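Local coordinates for dihydrodipicolinate reductase N-terminus domain-containing protein (Mycobacterium smegmatis, PDB 6IAQ), which probably catalyses the NADP-dependent reductive amination of ketones to amines, as a native amine dehydrogenase, at residues K165-D171 with E269-Y275; A225-A231 with D248-D254; G132-T138 with P321-V327; L111-T116 with R205-A210. All coordinates share one frame; numbering follows the deposited sequence.

Contact 1 of 4, residues K165-D171 with E269-Y275; sequences KASWNVD and EMSGRVY
W168 lays its indole flat over the backbone of G272. Its chi1 of 51° sets CG between the backbone N and the carbonyl carbon. From CB outward, CG and CD1 lie near S271 O. CD2, CE2 and the other six-membered-ring carbons sit above G272 CA. That CA is 3.4 Å from the centroid of the W168 six-membered ring and almost on its normal, a CH-pi contact. W168 CZ2 also touches M270 CE at 4.1 Å. At the rim, W168 NE1 gives a weak hydrogen bond to M270 SD at 3.4 Å. The sulfur lies in plane at the ring edge, a Met-aromatic contact.

The opposite face carries S167, N169, S271 and R273. S167 OG is 2.7 Å from Y275 OH, and either may donate. R273 NH1 donates to S167 OG at 2.9 Å, and also to S271 OG, itself hydrogen-bonded to D229 of strand 219-230. R273 also forms a salt bridge with E279. The N169 amide stacks on the Y275 ring, planes 5° apart. N169 OD1 takes Y275 N at 3.0 Å and D171 N from opposite faces of its plane; the latter bond makes an Asx turn.

Between these two layers, strands 158-169 and 265-273 run parallel, with W168 N bonded to S271 O (2.9 Å). This is the one parallel pairing in the mixed sheet of the C-terminal domain.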
# COMPACT_ATOMS: atom_id res chain seq x y z
N LYS A 165 10.30 -10.16 7.12
CA LYS A 165 10.26 -11.17 8.18
C LYS A 165 8.79 -11.41 8.49
O LYS A 165 8.07 -10.42 8.75
CB LYS A 165 11.05 -10.73 9.42
CG LYS A 165 11.25 -11.84 10.43
CD LYS A 165 12.17 -11.51 11.60
CE LYS A 165 11.59 -10.48 12.54
NZ LYS A 165 11.97 -10.72 13.96
N ALA A 166 8.36 -12.68 8.43
CA ALA A 166 6.95 -13.06 8.60
C ALA A 166 6.86 -14.32 9.44
O ALA A 166 7.73 -15.23 9.33
CB ALA A 166 6.30 -13.20 7.25
N SER A 167 5.81 -14.38 10.24
CA SER A 167 5.45 -15.53 11.08
C SER A 167 3.94 -15.78 10.91
O SER A 167 3.18 -14.84 11.06
CB SER A 167 5.83 -15.28 12.53
OG SER A 167 5.54 -16.41 13.34
N TRP A 168 3.56 -17.03 10.65
CA TRP A 168 2.15 -17.45 10.74
C TRP A 168 2.05 -18.79 11.48
O TRP A 168 3.04 -19.51 11.59
CB TRP A 168 1.46 -17.46 9.37
CG TRP A 168 2.20 -18.18 8.30
CD1 TRP A 168 3.02 -17.63 7.37
CD2 TRP A 168 2.14 -19.60 8.01
NE1 TRP A 168 3.48 -18.60 6.51
CE2 TRP A 168 2.97 -19.82 6.89
CE3 TRP A 168 1.46 -20.69 8.57
CZ2 TRP A 168 3.11 -21.07 6.31
CZ3 TRP A 168 1.62 -21.93 8.01
CH2 TRP A 168 2.43 -22.11 6.90
N ASN A 169 0.86 -19.03 12.02
CA ASN A 169 0.50 -20.16 12.90
C ASN A 169 -0.19 -21.26 12.08
O ASN A 169 -1.31 -21.04 11.62
CB ASN A 169 -0.40 -19.67 14.03
CG ASN A 169 -0.68 -20.71 15.07
OD1 ASN A 169 -0.15 -21.82 15.02
ND2 ASN A 169 -1.51 -20.37 16.03
N VAL A 170 0.45 -22.42 11.96
CA VAL A 170 -0.17 -23.66 11.41
C VAL A 170 -1.60 -23.84 11.94
O VAL A 170 -2.48 -24.20 11.18
CB VAL A 170 0.70 -24.88 11.73
CG1 VAL A 170 -0.07 -26.18 11.60
CG2 VAL A 170 1.91 -24.89 10.84
N ASP A 171 -1.83 -23.61 13.24
CA ASP A 171 -3.13 -23.95 13.87
C ASP A 171 -4.21 -22.94 13.50
O ASP A 171 -5.35 -23.14 13.92
CB ASP A 171 -2.97 -24.12 15.39
CG ASP A 171 -2.56 -25.55 15.75
OD1 ASP A 171 -2.32 -26.36 14.82
OD2 ASP A 171 -2.49 -25.85 16.95
N GLU A 269 12.36 -13.89 5.03
CA GLU A 269 12.37 -15.01 5.98
C GLU A 269 10.94 -15.22 6.47
O GLU A 269 10.29 -14.24 6.93
CB GLU A 269 13.32 -14.70 7.13
CG GLU A 269 13.28 -15.71 8.25
CD GLU A 269 14.23 -15.38 9.39
OE1 GLU A 269 14.18 -14.26 9.87
OE2 GLU A 269 15.03 -16.23 9.75
N MET A 270 10.46 -16.47 6.37
CA MET A 270 9.07 -16.83 6.69
C MET A 270 9.06 -18.09 7.53
O MET A 270 9.62 -19.11 7.11
CB MET A 270 8.26 -17.01 5.40
CG MET A 270 6.79 -17.18 5.64
SD MET A 270 6.04 -18.12 4.27
CE MET A 270 6.63 -19.74 4.76
N SER A 271 8.43 -18.02 8.68
CA SER A 271 8.18 -19.20 9.54
C SER A 271 6.68 -19.51 9.54
O SER A 271 5.86 -18.59 9.81
CB SER A 271 8.71 -19.01 10.91
OG SER A 271 8.31 -20.08 11.75
N GLY A 272 6.37 -20.76 9.28
CA GLY A 272 5.02 -21.33 9.42
C GLY A 272 5.10 -22.50 10.38
O GLY A 272 5.72 -23.54 10.00
N ARG A 273 4.53 -22.34 11.58
CA ARG A 273 4.71 -23.34 12.65
C ARG A 273 3.52 -23.31 13.61
O ARG A 273 2.79 -22.31 13.67
CB ARG A 273 6.03 -23.10 13.40
CG ARG A 273 6.06 -21.81 14.23
CD ARG A 273 7.44 -21.44 14.81
NE ARG A 273 7.17 -20.33 15.71
CZ ARG A 273 7.01 -19.06 15.32
NH1 ARG A 273 7.21 -18.72 14.05
NH2 ARG A 273 6.65 -18.15 16.20
N VAL A 274 3.39 -24.38 14.39
CA VAL A 274 2.42 -24.43 15.50
C VAL A 274 2.91 -23.45 16.57
O VAL A 274 4.09 -23.53 16.95
CB VAL A 274 2.25 -25.85 16.05
CG1 VAL A 274 1.26 -25.88 17.18
CG2 VAL A 274 1.82 -26.83 14.96
N TYR A 275 2.03 -22.54 17.01
CA TYR A 275 2.36 -21.57 18.08
C TYR A 275 2.06 -22.19 19.46
O TYR A 275 1.06 -22.93 19.63
CB TYR A 275 1.52 -20.30 17.95
CG TYR A 275 1.95 -19.35 16.87
CD1 TYR A 275 2.91 -19.67 15.91
CD2 TYR A 275 1.33 -18.11 16.78
CE1 TYR A 275 3.27 -18.76 14.92
CE2 TYR A 275 1.67 -17.20 15.80
CZ TYR A 275 2.63 -17.53 14.87
OH TYR A 275 2.94 -16.62 13.89
O HOH W 1 6.00 -15.09 16.11

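Contact 2 of 4, residues A225-A231 with D248-D254; sequences ATRPDIA and DVIGFTD
T226 and D254, R227 and T253, and P228 and F252 pair across antiparallel strands whose short axes come within 4.1 Å, with 148° between their N-to-C directions. R227 and T253 form a hydrogen-bonded pair, with T253 N 3.0 Å from R227 O. Then D229 N bonds to G251 O and I250 N to D229 O, a beta bulge at I250-G251 opposite D229. G251 adopts a backbone conformation suited to a residue without a CB. A231 N reaches D248 O at 2.9 Å.

T226 and D254 lie side by side, pointing the same way. T226 OG1 donates to D254 OD1 at 2.5 Å, on the anti side of the carboxylate. R199 binds both groups, through a salt bridge to D254 and a hydrogen bond to T226. Its charge probably helps keep D254 ionised.

On the other face, D229 and T253 cross at about a right angle. T253 OG1 donates to D229 OD1 at 2.7 Å, on the syn lone pair. D229 OD2 is hydrogen-bonded to S271 of the next strand. The R227 guanidinium lies with one face over T253, and T253 CG2 is 4.2 Å from R227 NH1. A231 CB packs on I250 CG2 at 3.7 Å.

Helix 187-195 covers the face of T226 and I230, and its F190 touches P228 and F252. Strand 265-273 flanks strand 249-260 on the side away from 219-230, an edge strand of the sheet within this chain.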
# COMPACT_ATOMS: atom_id res chain seq x y z
N ALA A 225 17.30 -21.24 1.81
CA ALA A 225 17.63 -22.20 2.88
C ALA A 225 16.40 -22.38 3.76
O ALA A 225 15.57 -21.45 3.86
CB ALA A 225 18.82 -21.73 3.68
N THR A 226 16.29 -23.56 4.36
CA THR A 226 15.15 -23.95 5.21
C THR A 226 15.69 -24.70 6.41
O THR A 226 16.61 -25.51 6.22
CB THR A 226 14.15 -24.80 4.44
OG1 THR A 226 13.68 -23.99 3.37
CG2 THR A 226 13.02 -25.30 5.32
N ARG A 227 15.14 -24.44 7.59
CA ARG A 227 15.43 -25.20 8.81
C ARG A 227 14.11 -25.55 9.47
O ARG A 227 13.12 -24.81 9.36
CB ARG A 227 16.36 -24.39 9.72
CG ARG A 227 15.75 -23.11 10.25
CD ARG A 227 16.36 -22.72 11.58
NE ARG A 227 15.61 -21.69 12.29
CZ ARG A 227 15.67 -20.38 12.05
NH1 ARG A 227 16.40 -19.90 11.05
NH2 ARG A 227 14.98 -19.54 12.80
N PRO A 228 14.03 -26.69 10.17
CA PRO A 228 12.82 -27.07 10.87
C PRO A 228 12.63 -26.17 12.09
O PRO A 228 13.63 -25.68 12.64
CB PRO A 228 13.08 -28.52 11.28
CG PRO A 228 14.61 -28.55 11.45
CD PRO A 228 15.12 -27.69 10.33
N ASP A 229 11.37 -25.94 12.46
CA ASP A 229 11.00 -25.34 13.75
C ASP A 229 10.71 -26.51 14.68
O ASP A 229 9.99 -27.45 14.26
CB ASP A 229 9.84 -24.35 13.61
CG ASP A 229 10.13 -23.20 12.65
OD1 ASP A 229 11.28 -22.80 12.54
OD2 ASP A 229 9.18 -22.72 12.02
N ILE A 230 11.26 -26.46 15.90
CA ILE A 230 11.27 -27.61 16.85
C ILE A 230 10.43 -27.23 18.07
O ILE A 230 10.61 -26.12 18.57
CB ILE A 230 12.73 -27.90 17.24
CG1 ILE A 230 13.62 -28.10 16.01
CG2 ILE A 230 12.80 -29.08 18.19
CD1 ILE A 230 13.14 -29.22 15.10
N ALA A 231 9.60 -28.14 18.56
CA ALA A 231 8.91 -28.01 19.86
C ALA A 231 9.95 -27.97 20.99
O ALA A 231 10.73 -28.93 21.14
CB ALA A 231 7.95 -29.16 20.04
N ASP A 248 9.93 -32.69 18.57
CA ASP A 248 9.12 -32.93 17.33
C ASP A 248 9.21 -31.70 16.42
O ASP A 248 9.37 -30.56 16.92
CB ASP A 248 7.66 -33.26 17.64
CG ASP A 248 7.42 -34.66 18.17
OD1 ASP A 248 8.39 -35.44 18.21
OD2 ASP A 248 6.28 -34.96 18.56
N VAL A 249 9.13 -31.91 15.11
CA VAL A 249 9.05 -30.80 14.12
C VAL A 249 7.65 -30.19 14.21
O VAL A 249 6.67 -30.95 14.27
CB VAL A 249 9.39 -31.26 12.69
CG1 VAL A 249 9.21 -30.13 11.69
CG2 VAL A 249 10.81 -31.82 12.63
N ILE A 250 7.57 -28.85 14.27
CA ILE A 250 6.27 -28.14 14.40
C ILE A 250 6.07 -27.17 13.23
O ILE A 250 5.11 -26.39 13.30
CB ILE A 250 6.15 -27.43 15.76
CG1 ILE A 250 7.22 -26.35 15.93
CG2 ILE A 250 6.14 -28.43 16.89
CD1 ILE A 250 7.03 -25.47 17.16
N GLY A 251 6.93 -27.23 12.22
CA GLY A 251 6.86 -26.35 11.06
C GLY A 251 8.23 -26.09 10.54
O GLY A 251 9.15 -26.87 10.85
N PHE A 252 8.39 -25.03 9.77
CA PHE A 252 9.73 -24.67 9.27
C PHE A 252 9.80 -23.19 8.95
O PHE A 252 8.76 -22.52 8.75
CB PHE A 252 10.16 -25.54 8.07
CG PHE A 252 9.30 -25.46 6.83
CD1 PHE A 252 9.42 -24.40 5.94
CD2 PHE A 252 8.45 -26.50 6.50
CE1 PHE A 252 8.64 -24.34 4.79
CE2 PHE A 252 7.67 -26.43 5.35
CZ PHE A 252 7.78 -25.37 4.50
N THR A 253 11.05 -22.74 8.83
CA THR A 253 11.44 -21.37 8.48
C THR A 253 12.26 -21.42 7.20
O THR A 253 13.24 -22.16 7.16
CB THR A 253 12.18 -20.69 9.66
OG1 THR A 253 11.31 -20.70 10.80
CG2 THR A 253 12.65 -19.30 9.27
N ASP A 254 11.85 -20.66 6.20
CA ASP A 254 12.57 -20.46 4.93
C ASP A 254 13.23 -19.09 4.96
O ASP A 254 12.63 -18.18 5.52
CB ASP A 254 11.67 -20.50 3.69
CG ASP A 254 10.87 -21.77 3.48
OD1 ASP A 254 11.44 -22.87 3.64
OD2 ASP A 254 9.66 -21.64 3.15

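Contact 3 of 4, residues G132-T138 with P321-V327; sequences GATLTGT and PPGIVTV
T134 and L135 pair in parallel with G323 and I324, the last step across the parallel sheet of the Rossmann-type domain. Strand 323-324 is one of its two edge strands within this chain, entered from a chain that has already passed through the C-terminal domain. L135 has the most surface buried here, together with V327, and T134 and P322 follow closely.

L135 works through its backbone. L135 N bonds to G323 O at 2.9 Å, and V325 N reaches L135 O at 2.9 Å. Its side chain turns to the helix 118-130 side, with L135 CB 4.4 Å from I324 CG1. P322 lays CB and CG alongside G132, whose positive phi closes a Schellman motif after helix 118-130.

T134 places OG1 beside its own backbone N (chi1 -56°) and donates to P321 O at 2.7 Å from above the carbonyl plane. Its methyl CG2 meets V325 CG2 at 3.8 Å. V327 points toward strand 134-137, with CG1 packed against T136 CG2 and the carbonyl of G137. T138 lies in the NADP pocket, and its hydroxyl is bound by D142.

Unlike T134 OG1, T136 OG1 donates in the carbonyl plane, on a lone pair of V325 O, at 2.7 Å.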
# COMPACT_ATOMS: atom_id res chain seq x y z
N GLY A 132 -11.79 -17.59 -22.36
CA GLY A 132 -12.18 -16.27 -21.84
C GLY A 132 -12.08 -16.16 -20.32
O GLY A 132 -12.57 -15.17 -19.78
N ALA A 133 -11.44 -17.12 -19.64
CA ALA A 133 -11.39 -17.20 -18.17
C ALA A 133 -10.11 -16.52 -17.64
O ALA A 133 -9.02 -16.65 -18.28
CB ALA A 133 -11.46 -18.64 -17.70
N THR A 134 -10.23 -15.89 -16.47
CA THR A 134 -9.08 -15.37 -15.68
C THR A 134 -8.74 -16.34 -14.53
O THR A 134 -9.69 -16.76 -13.83
CB THR A 134 -9.36 -13.96 -15.16
OG1 THR A 134 -9.69 -13.11 -16.27
CG2 THR A 134 -8.18 -13.41 -14.36
N LEU A 135 -7.47 -16.67 -14.36
CA LEU A 135 -6.95 -17.42 -13.18
C LEU A 135 -6.01 -16.50 -12.38
O LEU A 135 -5.09 -15.90 -12.98
CB LEU A 135 -6.18 -18.67 -13.62
CG LEU A 135 -6.84 -19.57 -14.65
CD1 LEU A 135 -5.90 -20.71 -15.00
CD2 LEU A 135 -8.18 -20.12 -14.20
N THR A 136 -6.24 -16.37 -11.07
CA THR A 136 -5.46 -15.46 -10.19
C THR A 136 -5.17 -16.14 -8.85
O THR A 136 -6.14 -16.53 -8.17
CB THR A 136 -6.20 -14.14 -9.97
OG1 THR A 136 -6.33 -13.48 -11.24
CG2 THR A 136 -5.49 -13.24 -8.97
N GLY A 137 -3.91 -16.29 -8.50
CA GLY A 137 -3.45 -16.62 -7.14
C GLY A 137 -3.45 -15.41 -6.24
O GLY A 137 -2.81 -14.39 -6.60
N THR A 138 -4.14 -15.49 -5.10
CA THR A 138 -4.19 -14.42 -4.09
C THR A 138 -4.17 -15.06 -2.70
O THR A 138 -3.71 -16.21 -2.58
CB THR A 138 -5.38 -13.49 -4.37
OG1 THR A 138 -5.45 -12.47 -3.38
CG2 THR A 138 -6.69 -14.24 -4.41
N PRO A 321 -8.55 -9.22 -17.84
CA PRO A 321 -8.33 -9.96 -19.08
C PRO A 321 -8.20 -11.47 -18.86
O PRO A 321 -7.80 -11.91 -17.77
CB PRO A 321 -7.00 -9.44 -19.62
CG PRO A 321 -6.89 -8.05 -19.00
CD PRO A 321 -7.52 -8.19 -17.63
N PRO A 322 -8.55 -12.30 -19.87
CA PRO A 322 -8.39 -13.74 -19.75
C PRO A 322 -6.90 -14.10 -19.64
O PRO A 322 -6.07 -13.31 -20.09
CB PRO A 322 -9.01 -14.32 -21.03
CG PRO A 322 -9.93 -13.19 -21.53
CD PRO A 322 -9.24 -11.91 -21.11
N GLY A 323 -6.62 -15.26 -19.06
CA GLY A 323 -5.25 -15.73 -18.79
C GLY A 323 -4.96 -15.78 -17.29
O GLY A 323 -5.88 -15.54 -16.48
N ILE A 324 -3.74 -16.16 -16.94
CA ILE A 324 -3.18 -15.98 -15.57
C ILE A 324 -2.95 -14.48 -15.39
O ILE A 324 -2.11 -13.93 -16.13
CB ILE A 324 -1.88 -16.79 -15.36
CG1 ILE A 324 -2.15 -18.30 -15.39
CG2 ILE A 324 -1.21 -16.39 -14.05
CD1 ILE A 324 -0.86 -19.10 -15.23
N VAL A 325 -3.68 -13.86 -14.48
CA VAL A 325 -3.44 -12.43 -14.12
C VAL A 325 -2.97 -12.39 -12.66
O VAL A 325 -3.75 -12.77 -11.77
CB VAL A 325 -4.69 -11.57 -14.37
CG1 VAL A 325 -4.39 -10.11 -14.02
CG2 VAL A 325 -5.17 -11.65 -15.83
N THR A 326 -1.74 -11.97 -12.42
CA THR A 326 -1.12 -11.85 -11.08
C THR A 326 -1.53 -10.54 -10.41
O THR A 326 -1.83 -9.55 -11.10
CB THR A 326 0.40 -12.00 -11.19
OG1 THR A 326 0.87 -11.02 -12.12
CG2 THR A 326 0.80 -13.38 -11.65
N VAL A 327 -1.55 -10.54 -9.09
CA VAL A 327 -2.18 -9.47 -8.26
C VAL A 327 -1.42 -8.15 -8.37
O VAL A 327 -2.03 -7.11 -8.15
CB VAL A 327 -2.31 -9.94 -6.81
CG1 VAL A 327 -3.38 -11.04 -6.72
CG2 VAL A 327 -0.97 -10.37 -6.23
O HOH W 2 -1.30 -13.35 -8.37

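Contact 4 of 4, residues L111-T116 with R205-A210; sequences LYPWET and RNVLDA
N206 spends both hydrogens of its side-chain amide on the loop 111-116. Its ND2 donates to Y112 O at 3.0 Å and to T116 OG1 at 2.9 Å. T116 OG1 lies exactly in the amide plane, whereas the N-H meets Y112 O from above the carbonyl plane. T116 OG1 is also hydrogen-bonded to E109.

Y112 O has a second donor, a water whose O is 2.5 Å from Y112 O, a short bond. The same water donates to D209 OD2 and accepts from T116 N. One water thus joins loop and helix. D209 OD1 is taken by R205 NE at 2.8 Å, a straight salt bridge within the helix. The guanidinium it holds lies with one face under T116 CG2.

Apolar packing flanks these bonds. The Y112 ring lies with one face over D209 and A210, and A210 CA is 4.0 Å from the ring centroid. W114 CD1 covers part of the opposite face. L111 CD2 meets V207 CG2 at 3.8 Å, beside helix 141-153.

Each D209 carboxylate oxygen has a partner, R205 for OD1 and the water for OD2. Nearby R205 probably stabilises its negative charge. The chemistry implies a loop fixed by an amide that bonds it directly and a carboxylate that reaches it through one water, joining the coenzyme-binding domain to helix 203-215.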
# COMPACT_ATOMS: atom_id res chain seq x y z
N LEU A 111 0.64 -17.25 -6.69
CA LEU A 111 0.84 -15.78 -6.45
C LEU A 111 1.62 -15.21 -7.63
O LEU A 111 1.24 -14.11 -8.15
CB LEU A 111 1.59 -15.56 -5.13
CG LEU A 111 1.83 -14.10 -4.77
CD1 LEU A 111 0.55 -13.42 -4.35
CD2 LEU A 111 2.91 -14.01 -3.69
N TYR A 112 2.67 -15.93 -8.04
CA TYR A 112 3.53 -15.55 -9.18
C TYR A 112 4.26 -16.81 -9.65
O TYR A 112 5.36 -17.09 -9.19
CB TYR A 112 4.49 -14.42 -8.80
CG TYR A 112 5.01 -13.69 -10.01
CD1 TYR A 112 4.32 -12.62 -10.57
CD2 TYR A 112 6.17 -14.12 -10.65
CE1 TYR A 112 4.78 -11.98 -11.71
CE2 TYR A 112 6.64 -13.50 -11.79
CZ TYR A 112 5.94 -12.43 -12.32
OH TYR A 112 6.40 -11.82 -13.44
N PRO A 113 3.62 -17.63 -10.52
CA PRO A 113 4.13 -18.96 -10.84
C PRO A 113 5.06 -19.07 -12.05
O PRO A 113 5.59 -20.16 -12.26
CB PRO A 113 2.82 -19.70 -11.11
CG PRO A 113 1.98 -18.68 -11.86
CD PRO A 113 2.30 -17.38 -11.15
N TRP A 114 5.25 -17.98 -12.80
CA TRP A 114 5.91 -18.00 -14.13
C TRP A 114 7.33 -18.60 -14.03
O TRP A 114 7.73 -19.32 -14.97
CB TRP A 114 5.96 -16.59 -14.71
CG TRP A 114 4.61 -15.96 -14.89
CD1 TRP A 114 4.08 -14.99 -14.10
CD2 TRP A 114 3.63 -16.25 -15.90
NE1 TRP A 114 2.83 -14.66 -14.55
CE2 TRP A 114 2.53 -15.39 -15.67
CE3 TRP A 114 3.57 -17.12 -16.99
CZ2 TRP A 114 1.38 -15.40 -16.47
CZ3 TRP A 114 2.45 -17.12 -17.78
CH2 TRP A 114 1.35 -16.28 -17.53
N GLU A 115 8.07 -18.33 -12.95
CA GLU A 115 9.49 -18.75 -12.85
C GLU A 115 9.58 -20.13 -12.22
O GLU A 115 10.42 -20.93 -12.69
CB GLU A 115 10.31 -17.75 -12.03
CG GLU A 115 10.21 -16.31 -12.52
CD GLU A 115 10.60 -16.11 -13.97
OE1 GLU A 115 11.58 -16.71 -14.39
OE2 GLU A 115 9.91 -15.33 -14.65
N THR A 116 8.78 -20.43 -11.18
CA THR A 116 8.91 -21.72 -10.45
C THR A 116 8.27 -22.86 -11.27
O THR A 116 8.72 -23.96 -11.14
CB THR A 116 8.38 -21.62 -9.01
OG1 THR A 116 7.05 -21.09 -9.07
CG2 THR A 116 9.26 -20.77 -8.13
N ARG A 205 9.77 -17.57 -2.32
CA ARG A 205 10.37 -17.47 -3.67
C ARG A 205 9.36 -16.80 -4.61
O ARG A 205 9.73 -15.91 -5.41
CB ARG A 205 10.83 -18.85 -4.12
CG ARG A 205 11.23 -18.91 -5.59
CD ARG A 205 12.40 -18.00 -5.92
NE ARG A 205 12.37 -17.84 -7.36
CZ ARG A 205 12.84 -18.73 -8.22
NH1 ARG A 205 13.44 -19.82 -7.77
NH2 ARG A 205 12.76 -18.49 -9.52
N ASN A 206 8.10 -17.21 -4.53
CA ASN A 206 7.05 -16.63 -5.39
C ASN A 206 6.87 -15.16 -4.99
O ASN A 206 6.68 -14.32 -5.91
CB ASN A 206 5.80 -17.48 -5.36
CG ASN A 206 6.09 -18.88 -5.86
OD1 ASN A 206 6.10 -19.82 -5.05
ND2 ASN A 206 6.38 -18.99 -7.16
N VAL A 207 6.95 -14.84 -3.70
CA VAL A 207 6.84 -13.42 -3.24
C VAL A 207 7.92 -12.58 -3.93
O VAL A 207 7.59 -11.54 -4.51
CB VAL A 207 6.92 -13.31 -1.70
CG1 VAL A 207 7.07 -11.85 -1.25
CG2 VAL A 207 5.68 -13.91 -1.07
N LEU A 208 9.18 -13.00 -3.84
CA LEU A 208 10.32 -12.22 -4.38
C LEU A 208 10.26 -12.19 -5.92
O LEU A 208 10.61 -11.14 -6.48
CB LEU A 208 11.62 -12.81 -3.85
CG LEU A 208 11.80 -12.74 -2.34
CD1 LEU A 208 13.20 -13.14 -1.91
CD2 LEU A 208 11.43 -11.36 -1.78
N ASP A 209 9.79 -13.24 -6.59
CA ASP A 209 9.66 -13.23 -8.07
C ASP A 209 8.69 -12.10 -8.44
O ASP A 209 8.96 -11.36 -9.39
CB ASP A 209 9.19 -14.57 -8.65
CG ASP A 209 10.22 -15.70 -8.59
OD1 ASP A 209 11.42 -15.41 -8.38
OD2 ASP A 209 9.82 -16.89 -8.77
N ALA A 210 7.59 -11.96 -7.70
CA ALA A 210 6.56 -10.92 -7.95
C ALA A 210 7.18 -9.53 -7.75
O ALA A 210 6.93 -8.66 -8.60
CB ALA A 210 5.37 -11.12 -7.04
O HOH W 3 7.59 -17.67 -10.21

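From the N terminus, the chain first meets contact 4 in loop 111-116, then contact 3 in strand 134-137, then contact 1 in strand 158-169. Helix 203-215 closes contact 4. Contact 2 opens and closes next, at 225-231 and 248-254, nested inside the loop that 269-275 closes as contact 1. Contact 3 closes last, at 321-327, and encloses contacts 1 and 2. Contact 4 crosses both 1 and 3. Contacts 1 and 2 share the mixed sheet and touch, D229 bonding to S271. Contact 3 returns the chain to the parallel sheet. Contact 4 links the two halves and touches contact 3, where T326 packs on Y112 and W114.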